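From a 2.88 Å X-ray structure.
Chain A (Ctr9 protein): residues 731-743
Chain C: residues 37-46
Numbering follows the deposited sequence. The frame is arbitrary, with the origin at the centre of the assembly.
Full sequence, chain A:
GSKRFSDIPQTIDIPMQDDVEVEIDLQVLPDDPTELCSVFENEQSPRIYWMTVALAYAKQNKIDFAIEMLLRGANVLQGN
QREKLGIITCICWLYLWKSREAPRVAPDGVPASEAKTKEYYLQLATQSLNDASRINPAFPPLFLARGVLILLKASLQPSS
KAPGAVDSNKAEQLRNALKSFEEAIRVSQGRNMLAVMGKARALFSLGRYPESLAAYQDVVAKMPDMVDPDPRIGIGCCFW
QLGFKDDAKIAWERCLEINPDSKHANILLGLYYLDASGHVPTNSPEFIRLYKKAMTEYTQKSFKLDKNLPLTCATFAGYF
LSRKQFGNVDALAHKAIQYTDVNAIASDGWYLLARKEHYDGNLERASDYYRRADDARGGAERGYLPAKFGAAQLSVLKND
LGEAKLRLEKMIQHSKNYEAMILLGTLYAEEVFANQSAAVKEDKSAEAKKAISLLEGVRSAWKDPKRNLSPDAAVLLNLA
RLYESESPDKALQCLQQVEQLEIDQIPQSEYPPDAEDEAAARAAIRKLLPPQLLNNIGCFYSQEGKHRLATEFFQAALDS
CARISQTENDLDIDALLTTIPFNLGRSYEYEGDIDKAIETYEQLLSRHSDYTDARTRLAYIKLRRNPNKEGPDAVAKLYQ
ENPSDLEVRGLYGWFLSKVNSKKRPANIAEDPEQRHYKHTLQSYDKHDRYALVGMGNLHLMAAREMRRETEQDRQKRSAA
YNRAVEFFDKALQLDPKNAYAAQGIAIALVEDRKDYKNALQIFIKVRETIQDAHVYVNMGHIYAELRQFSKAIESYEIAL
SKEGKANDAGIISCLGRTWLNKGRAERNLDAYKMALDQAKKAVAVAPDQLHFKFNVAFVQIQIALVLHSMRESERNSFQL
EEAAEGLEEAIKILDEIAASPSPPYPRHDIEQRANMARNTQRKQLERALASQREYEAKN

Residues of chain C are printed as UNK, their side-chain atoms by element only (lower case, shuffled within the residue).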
ATOM      1  N   ALA A 731      28.648  19.487   6.059  1.00113.98           N
ATOM      2  CA  ALA A 731      27.453  19.425   6.903  1.00100.58           C
ATOM      3  C   ALA A 731      26.159  19.449   6.074  1.00106.40           C
ATOM      4  O   ALA A 731      25.257  18.619   6.272  1.00 98.19           O
ATOM      5  CB  ALA A 731      27.458  20.591   7.880  1.00 96.28           C
ATOM      6  N   LEU A 732      26.077  20.414   5.155  1.00105.02           N
ATOM      7  CA  LEU A 732      24.866  20.636   4.353  1.00106.22           C
ATOM      8  C   LEU A 732      24.707  19.632   3.208  1.00113.57           C
ATOM      9  O   LEU A 732      23.616  19.458   2.645  1.00109.17           O
ATOM     10  CB  LEU A 732      24.847  22.065   3.799  1.00104.12           C
ATOM     11  CG  LEU A 732      23.642  22.492   2.944  1.00100.03           C
ATOM     12  CD1 LEU A 732      22.318  22.122   3.593  1.00108.32           C
ATOM     13  CD2 LEU A 732      23.683  23.985   2.685  1.00 97.86           C
ATOM     14  N   GLN A 733      25.794  18.958   2.861  1.00114.78           N
ATOM     15  CA  GLN A 733      25.708  17.873   1.885  1.00117.57           C
ATOM     16  C   GLN A 733      25.136  16.594   2.509  1.00119.31           C
ATOM     17  O   GLN A 733      24.437  15.833   1.842  1.00127.50           O
ATOM     18  CB  GLN A 733      27.066  17.604   1.235  1.00120.29           C
ATOM     19  CG  GLN A 733      27.802  16.360   1.704  1.00120.70           C
ATOM     20  CD  GLN A 733      29.049  16.106   0.887  1.00123.21           C
ATOM     21  OE1 GLN A 733      29.482  16.962   0.105  1.00121.26           O
ATOM     22  NE2 GLN A 733      29.628  14.921   1.050  1.00119.98           N
ATOM     23  N   LEU A 734      25.434  16.370   3.784  1.00112.84           N
ATOM     24  CA  LEU A 734      24.885  15.236   4.514  1.00 98.43           C
ATOM     25  C   LEU A 734      23.407  15.503   4.746  1.00 92.09           C
ATOM     26  O   LEU A 734      22.613  14.577   4.763  1.00 94.77           O
ATOM     27  CB  LEU A 734      25.621  15.032   5.845  1.00 91.55           C
ATOM     28  CG  LEU A 734      27.137  14.938   5.669  1.00 95.60           C
ATOM     29  CD1 LEU A 734      27.906  15.077   6.971  1.00 96.39           C
ATOM     30  CD2 LEU A 734      27.490  13.642   4.960  1.00103.43           C
ATOM     31  N   ASP A 735      23.048  16.772   4.906  1.00 85.08           N
ATOM     32  CA  ASP A 735      21.697  17.135   5.284  1.00 97.09           C
ATOM     33  C   ASP A 735      21.228  18.401   4.554  1.00105.38           C
ATOM     34  O   ASP A 735      21.175  19.483   5.133  1.00106.78           O
ATOM     35  CB  ASP A 735      21.622  17.306   6.805  1.00 91.79           C
ATOM     36  CG  ASP A 735      20.281  16.927   7.364  1.00 94.58           C
ATOM     37  OD1 ASP A 735      19.301  16.844   6.578  1.00 90.10           O
ATOM     38  OD2 ASP A 735      20.223  16.728   8.605  1.00 97.81           O
ATOM     39  N   PRO A 736      20.847  18.257   3.279  1.00101.95           N
ATOM     40  CA  PRO A 736      20.358  19.370   2.490  1.00 97.61           C
ATOM     41  C   PRO A 736      19.258  20.192   3.166  1.00102.35           C
ATOM     42  O   PRO A 736      18.962  21.299   2.716  1.00 96.34           O
ATOM     43  CB  PRO A 736      19.805  18.687   1.238  1.00104.51           C
ATOM     44  CG  PRO A 736      20.556  17.412   1.136  1.00107.42           C
ATOM     45  CD  PRO A 736      20.776  16.984   2.543  1.00106.68           C
ATOM     46  N   LYS A 737      18.660  19.667   4.232  1.00106.82           N
ATOM     47  CA  LYS A 737      17.567  20.364   4.916  1.00105.24           C
ATOM     48  C   LYS A 737      18.091  21.314   6.002  1.00 94.26           C
ATOM     49  O   LYS A 737      17.313  22.076   6.584  1.00 78.02           O
ATOM     50  CB  LYS A 737      16.569  19.368   5.507  1.00107.97           C
ATOM     51  CG  LYS A 737      16.046  18.339   4.510  1.00116.43           C
ATOM     52  CD  LYS A 737      16.895  17.071   4.469  1.00122.25           C
ATOM     53  CE  LYS A 737      16.613  16.243   3.224  1.00125.65           C
ATOM     54  NZ  LYS A 737      17.425  14.993   3.165  1.00128.03           N
ATOM     55  N   ASN A 738      19.404  21.251   6.252  1.00 81.35           N
ATOM     56  CA  ASN A 738      20.091  22.066   7.249  1.00 80.33           C
ATOM     57  C   ASN A 738      20.129  23.563   6.933  1.00 85.60           C
ATOM     58  O   ASN A 738      20.857  24.028   6.052  1.00 99.19           O
ATOM     59  CB  ASN A 738      21.519  21.554   7.423  1.00 77.12           C
ATOM     60  CG  ASN A 738      22.258  22.245   8.553  1.00 80.80           C
ATOM     61  OD1 ASN A 738      22.215  23.484   8.691  1.00 85.52           O
ATOM     62  ND2 ASN A 738      22.961  21.452   9.363  1.00 74.99           N
ATOM     63  N   ALA A 739      19.386  24.330   7.707  1.00 86.67           N
ATOM     64  CA  ALA A 739      19.233  25.750   7.443  1.00 84.57           C
ATOM     65  C   ALA A 739      20.405  26.575   7.995  1.00 87.48           C
ATOM     66  O   ALA A 739      20.782  27.600   7.419  1.00 84.19           O
ATOM     67  CB  ALA A 739      17.930  26.212   8.042  1.00 83.58           C
ATOM     68  N   TYR A 740      20.992  26.104   9.094  1.00 84.51           N
ATOM     69  CA  TYR A 740      22.064  26.832   9.781  1.00 85.02           C
ATOM     70  C   TYR A 740      23.338  26.860   8.967  1.00 87.62           C
ATOM     71  O   TYR A 740      24.047  27.866   8.938  1.00 87.90           O
ATOM     72  CB  TYR A 740      22.329  26.251  11.194  1.00 84.30           C
ATOM     73  CG  TYR A 740      21.202  26.577  12.164  1.00 79.30           C
ATOM     74  CD1 TYR A 740      21.264  27.678  13.006  1.00 74.01           C
ATOM     75  CD2 TYR A 740      20.043  25.825  12.172  1.00 77.90           C
ATOM     76  CE1 TYR A 740      20.200  28.004  13.827  1.00 73.95           C
ATOM     77  CE2 TYR A 740      18.990  26.131  13.006  1.00 75.82           C
ATOM     78  CZ  TYR A 740      19.066  27.226  13.818  1.00 75.11           C
ATOM     79  OH  TYR A 740      18.008  27.514  14.642  1.00 79.74           O
ATOM     80  N   ALA A 741      23.615  25.748   8.300  1.00 92.47           N
ATOM     81  CA  ALA A 741      24.790  25.640   7.432  1.00 96.74           C
ATOM     82  C   ALA A 741      24.661  26.526   6.195  1.00 85.03           C
ATOM     83  O   ALA A 741      25.604  27.199   5.811  1.00 81.62           O
ATOM     84  CB  ALA A 741      24.990  24.190   7.017  1.00101.26           C
ATOM     85  N   ALA A 742      23.481  26.492   5.588  1.00 80.54           N
ATOM     86  CA  ALA A 742      23.150  27.328   4.455  1.00 86.77           C
ATOM     87  C   ALA A 742      23.226  28.805   4.825  1.00 89.15           C
ATOM     88  O   ALA A 742      23.821  29.603   4.103  1.00 89.60           O
ATOM     89  CB  ALA A 742      21.762  26.980   3.948  1.00 87.37           C
ATOM     90  N   GLN A 743      22.640  29.162   5.961  1.00 90.39           N
ATOM     91  CA  GLN A 743      22.689  30.544   6.427  1.00 89.55           C
ATOM     92  C   GLN A 743      24.118  30.996   6.706  1.00 85.90           C
ATOM     93  O   GLN A 743      24.453  32.140   6.479  1.00 93.66           O
ATOM     94  CB  GLN A 743      21.858  30.723   7.681  1.00 90.02           C
ATOM     95  CG  GLN A 743      21.333  32.130   7.867  1.00 88.77           C
ATOM     96  CD  GLN A 743      21.165  32.509   9.324  1.00 89.56           C
ATOM     97  OE1 GLN A 743      21.618  31.791  10.207  1.00102.49           O
ATOM     98  NE2 GLN A 743      20.506  33.634   9.585  1.00 88.11           N
TER
ATOM     99  N   UNK C  37      10.363  23.679   9.703  1.00100.63           N
ATOM    100  CA  UNK C  37       9.948  22.950   8.495  1.00108.41           C
ATOM    101  C   UNK C  37      11.119  22.782   7.516  1.00107.86           C
ATOM    102  O   UNK C  37      11.528  23.763   6.874  1.00103.50           O
ATOM    103  c   UNK C  37       8.776  23.647   7.788  1.00106.89           C
ATOM    104  n   UNK C  37       9.362  21.642   3.728  1.00123.53           N
ATOM    105  c   UNK C  37       8.538  23.219   6.331  1.00114.69           C
ATOM    106  c   UNK C  37       8.527  21.702   6.103  1.00117.21           C
ATOM    107  c   UNK C  37       8.243  21.313   4.657  1.00116.70           C
ATOM    108  N   UNK C  38      11.632  21.534   7.373  1.00 98.03           N
ATOM    109  CA  UNK C  38      12.728  21.237   6.451  1.00101.46           C
ATOM    110  C   UNK C  38      12.536  21.840   5.068  1.00106.60           C
ATOM    111  O   UNK C  38      11.410  22.129   4.674  1.00101.42           O
ATOM    112  c   UNK C  38      12.181  19.277   7.680  1.00103.06           C
ATOM    113  c   UNK C  38      11.208  20.332   8.120  1.00 91.70           C
ATOM    114  c   UNK C  38      12.699  19.714   6.359  1.00105.07           C
ATOM    115  N   UNK C  39      13.641  22.025   4.354  1.00113.36           N
ATOM    116  CA  UNK C  39      13.652  22.648   3.029  1.00110.46           C
ATOM    117  C   UNK C  39      14.932  22.181   2.363  1.00116.81           C
ATOM    118  O   UNK C  39      15.880  21.825   3.058  1.00128.26           O
ATOM    119  c   UNK C  39      13.662  24.188   3.133  1.00115.64           C
ATOM    120  c   UNK C  39      13.503  24.841   1.769  1.00120.95           C
ATOM    121  o   UNK C  39      12.599  24.626   3.986  1.00131.30           O
ATOM    122  N   UNK C  40      14.978  22.154   1.035  1.00112.43           N
ATOM    123  CA  UNK C  40      16.223  21.783   0.352  1.00108.41           C
ATOM    124  C   UNK C  40      17.182  22.993   0.289  1.00107.54           C
ATOM    125  O   UNK C  40      16.785  24.095  -0.103  1.00101.99           O
ATOM    126  c   UNK C  40      15.932  21.215  -1.042  1.00106.02           C
ATOM    127  o   UNK C  40      18.045  21.338  -2.179  1.00107.60           O
ATOM    128  o   UNK C  40      17.232  19.340  -1.753  1.00104.54           O
ATOM    129  c   UNK C  40      17.161  20.589  -1.697  1.00104.05           C
ATOM    130  N   UNK C  41      18.430  22.776   0.710  1.00102.37           N
ATOM    131  CA  UNK C  41      19.496  23.774   0.620  1.00 98.76           C
ATOM    132  C   UNK C  41      20.704  23.108  -0.012  1.00101.53           C
ATOM    133  O   UNK C  41      21.802  23.155   0.538  1.00106.60           O
ATOM    134  c   UNK C  41      18.781  24.916   2.783  1.00 98.29           C
ATOM    135  c   UNK C  41      17.449  26.811   3.431  1.00 98.23           C
ATOM    136  c   UNK C  41      19.905  24.318   2.000  1.00 98.73           C
ATOM    137  c   UNK C  41      16.686  26.000   4.257  1.00102.39           C
ATOM    138  c   UNK C  41      16.972  24.648   4.349  1.00105.97           C
ATOM    139  c   UNK C  41      18.015  24.116   3.619  1.00102.62           C
ATOM    140  c   UNK C  41      18.497  26.270   2.704  1.00 89.25           C
ATOM    141  N   UNK C  42      20.500  22.462  -1.155  1.00107.55           N
ATOM    142  CA  UNK C  42      21.615  21.894  -1.917  1.00111.16           C
ATOM    143  C   UNK C  42      22.073  22.836  -3.038  1.00103.02           C
ATOM    144  O   UNK C  42      23.234  22.787  -3.449  1.00 92.62           O
ATOM    145  c   UNK C  42      21.250  20.507  -2.441  1.00114.06           C
ATOM    146  o   UNK C  42      19.943  20.480  -2.971  1.00115.86           O
ATOM    147  N   UNK C  43      21.176  23.710  -3.495  1.00 93.84           N
ATOM    148  CA  UNK C  43      21.568  24.822  -4.372  1.00112.43           C
ATOM    149  C   UNK C  43      22.551  25.774  -3.678  1.00111.11           C
ATOM    150  O   UNK C  43      23.427  26.373  -4.303  1.00117.46           O
ATOM    151  c   UNK C  43      19.626  26.335  -3.757  1.00121.23           C
ATOM    152  c   UNK C  43      19.651  27.637  -3.384  1.00124.37           C
ATOM    153  n   UNK C  43      18.793  27.771  -2.319  1.00116.09           N
ATOM    154  c   UNK C  43      20.345  25.607  -4.850  1.00117.76           C
ATOM    155  c   UNK C  43      18.266  26.593  -2.044  1.00112.39           C
ATOM    156  n   UNK C  43      18.749  25.709  -2.900  1.00120.76           N
ATOM    157  N   UNK C  44      22.391  25.909  -2.377  1.00100.81           N
ATOM    158  CA  UNK C  44      23.355  26.633  -1.584  1.00102.45           C
ATOM    159  C   UNK C  44      24.688  25.868  -1.608  1.00107.65           C
ATOM    160  O   UNK C  44      25.755  26.477  -1.537  1.00101.68           O
ATOM    161  c   UNK C  44      23.783  27.730   0.633  1.00112.19           C
ATOM    162  c   UNK C  44      21.432  27.375  -0.151  1.00104.67           C
ATOM    163  c   UNK C  44      22.852  26.814  -0.148  1.00104.86           C
ATOM    164  N   UNK C  45      24.625  24.537  -1.714  1.00111.48           N
ATOM    165  CA  UNK C  45      25.831  23.728  -1.847  1.00110.16           C
ATOM    166  C   UNK C  45      26.532  24.150  -3.117  1.00118.20           C
ATOM    167  O   UNK C  45      27.739  24.388  -3.130  1.00107.95           O
ATOM    168  n   UNK C  45      23.703  19.188  -1.434  1.00138.91           N
ATOM    169  n   UNK C  45      24.552  17.500  -2.728  1.00132.92           N
ATOM    170  c   UNK C  45      24.755  18.563  -1.955  1.00140.04           C
ATOM    171  c   UNK C  45      26.734  21.353  -1.676  1.00115.47           C
ATOM    172  c   UNK C  45      25.510  22.233  -1.894  1.00112.51           C
ATOM    173  c   UNK C  45      26.405  20.106  -0.881  1.00126.25           C
ATOM    174  n   UNK C  45      26.007  18.973  -1.723  1.00139.14           N
ATOM    175  N   UNK C  46      25.748  24.264  -4.183  1.00132.22           N
ATOM    176  CA  UNK C  46      26.243  24.764  -5.465  1.00138.72           C
ATOM    177  C   UNK C  46      27.035  26.069  -5.333  1.00132.67           C
ATOM    178  O   UNK C  46      28.069  26.216  -5.969  1.00124.21           O
ATOM    179  n   UNK C  46      24.333  21.702  -9.170  1.00159.78           N
ATOM    180  c   UNK C  46      24.714  23.637  -7.175  1.00154.12           C
ATOM    181  c   UNK C  46      23.404  23.738  -7.951  1.00156.17           C
ATOM    182  c   UNK C  46      25.086  24.932  -6.466  1.00145.25           C
ATOM    183  c   UNK C  46      23.126  22.498  -8.802  1.00157.11           C
TER

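Position 37 carries four carbons in a row ending in a nitrogen, an unbranched amine chain that stays clear of the chain A stretch: C:Lys37. At position 38 three carbons close a ring onto the backbone nitrogen and lie against A:Lys737, which defines C:Pro38; its CB lies 4.0 Å from A:Lys737 CB.

Position 39 has one carbon bearing an oxygen and a second carbon, with its backbone, not these atoms, meeting A:Lys737: the beta-branched pattern of C:Thr39. Its CA-to-CB bond points away from the chain A stretch, so the backbone makes the contact: C:Thr39 O sits 2.9 Å from A:Lys737 CA, with an angle at the hydrogen of 169°, a nearly linear CA-H...O contact.

Position 40 shows two carbons, the second carrying two oxygens, near A:Pro736. This matches C:Asp40 by shape; Asn would be equally branched, but the element labels give oxygen at both ends. The CA-to-CB bond points away, and OD2 of C:Asp40 comes no nearer than 4.0 Å to A:Pro736 CB.

Position 41 has one carbon followed by a ring of six carbons with no oxygen attached, set against A:Leu732, A:Ala739 and A:Ala742, hence C:Phe41 and not Tyr. Its CA-to-CB bond points toward the chain A stretch and chi1 is m (-57°). A:Ala739 CA lies over one ring face, 4.2 Å from the centroid and 20° off the normal, a CH-pi arrangement. A:Ala742 CB approaches C:Phe41 CD1 at 3.6 Å, and A:Leu732 CD1 reaches C:Phe41 CB at 3.6 Å.

Position 42 has one carbon and one oxygen, the carbon 4.4 Å from A:Pro736 CB: C:Ser42. Position 43 has one carbon and a five-membered ring of three carbons and two nitrogens, out of contact with the stretch: C:His43. At position 44 one carbon carries two more, and the group packs against A:Ala742 and A:Leu732: C:Val44. Its CG1 lies 4.0 Å from A:Ala742 CB.

Position 45 runs through three carbons and a nitrogen to a carbon bearing two further nitrogens, a guanidinium, and packs on A:Gln733: C:Arg45. Its CD packs 3.3 Å from A:Gln733 CB, and A:Gln733 CA lies over one guanidinium face. Position 46 repeats the four-carbon amine chain, beyond reach of the chain A stretch: C:Lys46.

The contact combines a single hydrogen bond between the stretches, C:Phe41 N to A:Pro736 O (2.5 Å, 135°), short and bent, with apolar packing. It lies at the A:Asp735 to A:Asn738 type I turn, while the C:Phe41 ring packs against A:Ala739 and A:Ala742 of the following helix. That helix is capped by A:Asn738 OD1, which accepts from A:Ala741 N at 2.7 Å. C:Val44 and C:Arg45 extend the packing to A:Leu732 and A:Gln733 on the preceding helix.

Chain C, residues 37-46: KPTDFSHVRK
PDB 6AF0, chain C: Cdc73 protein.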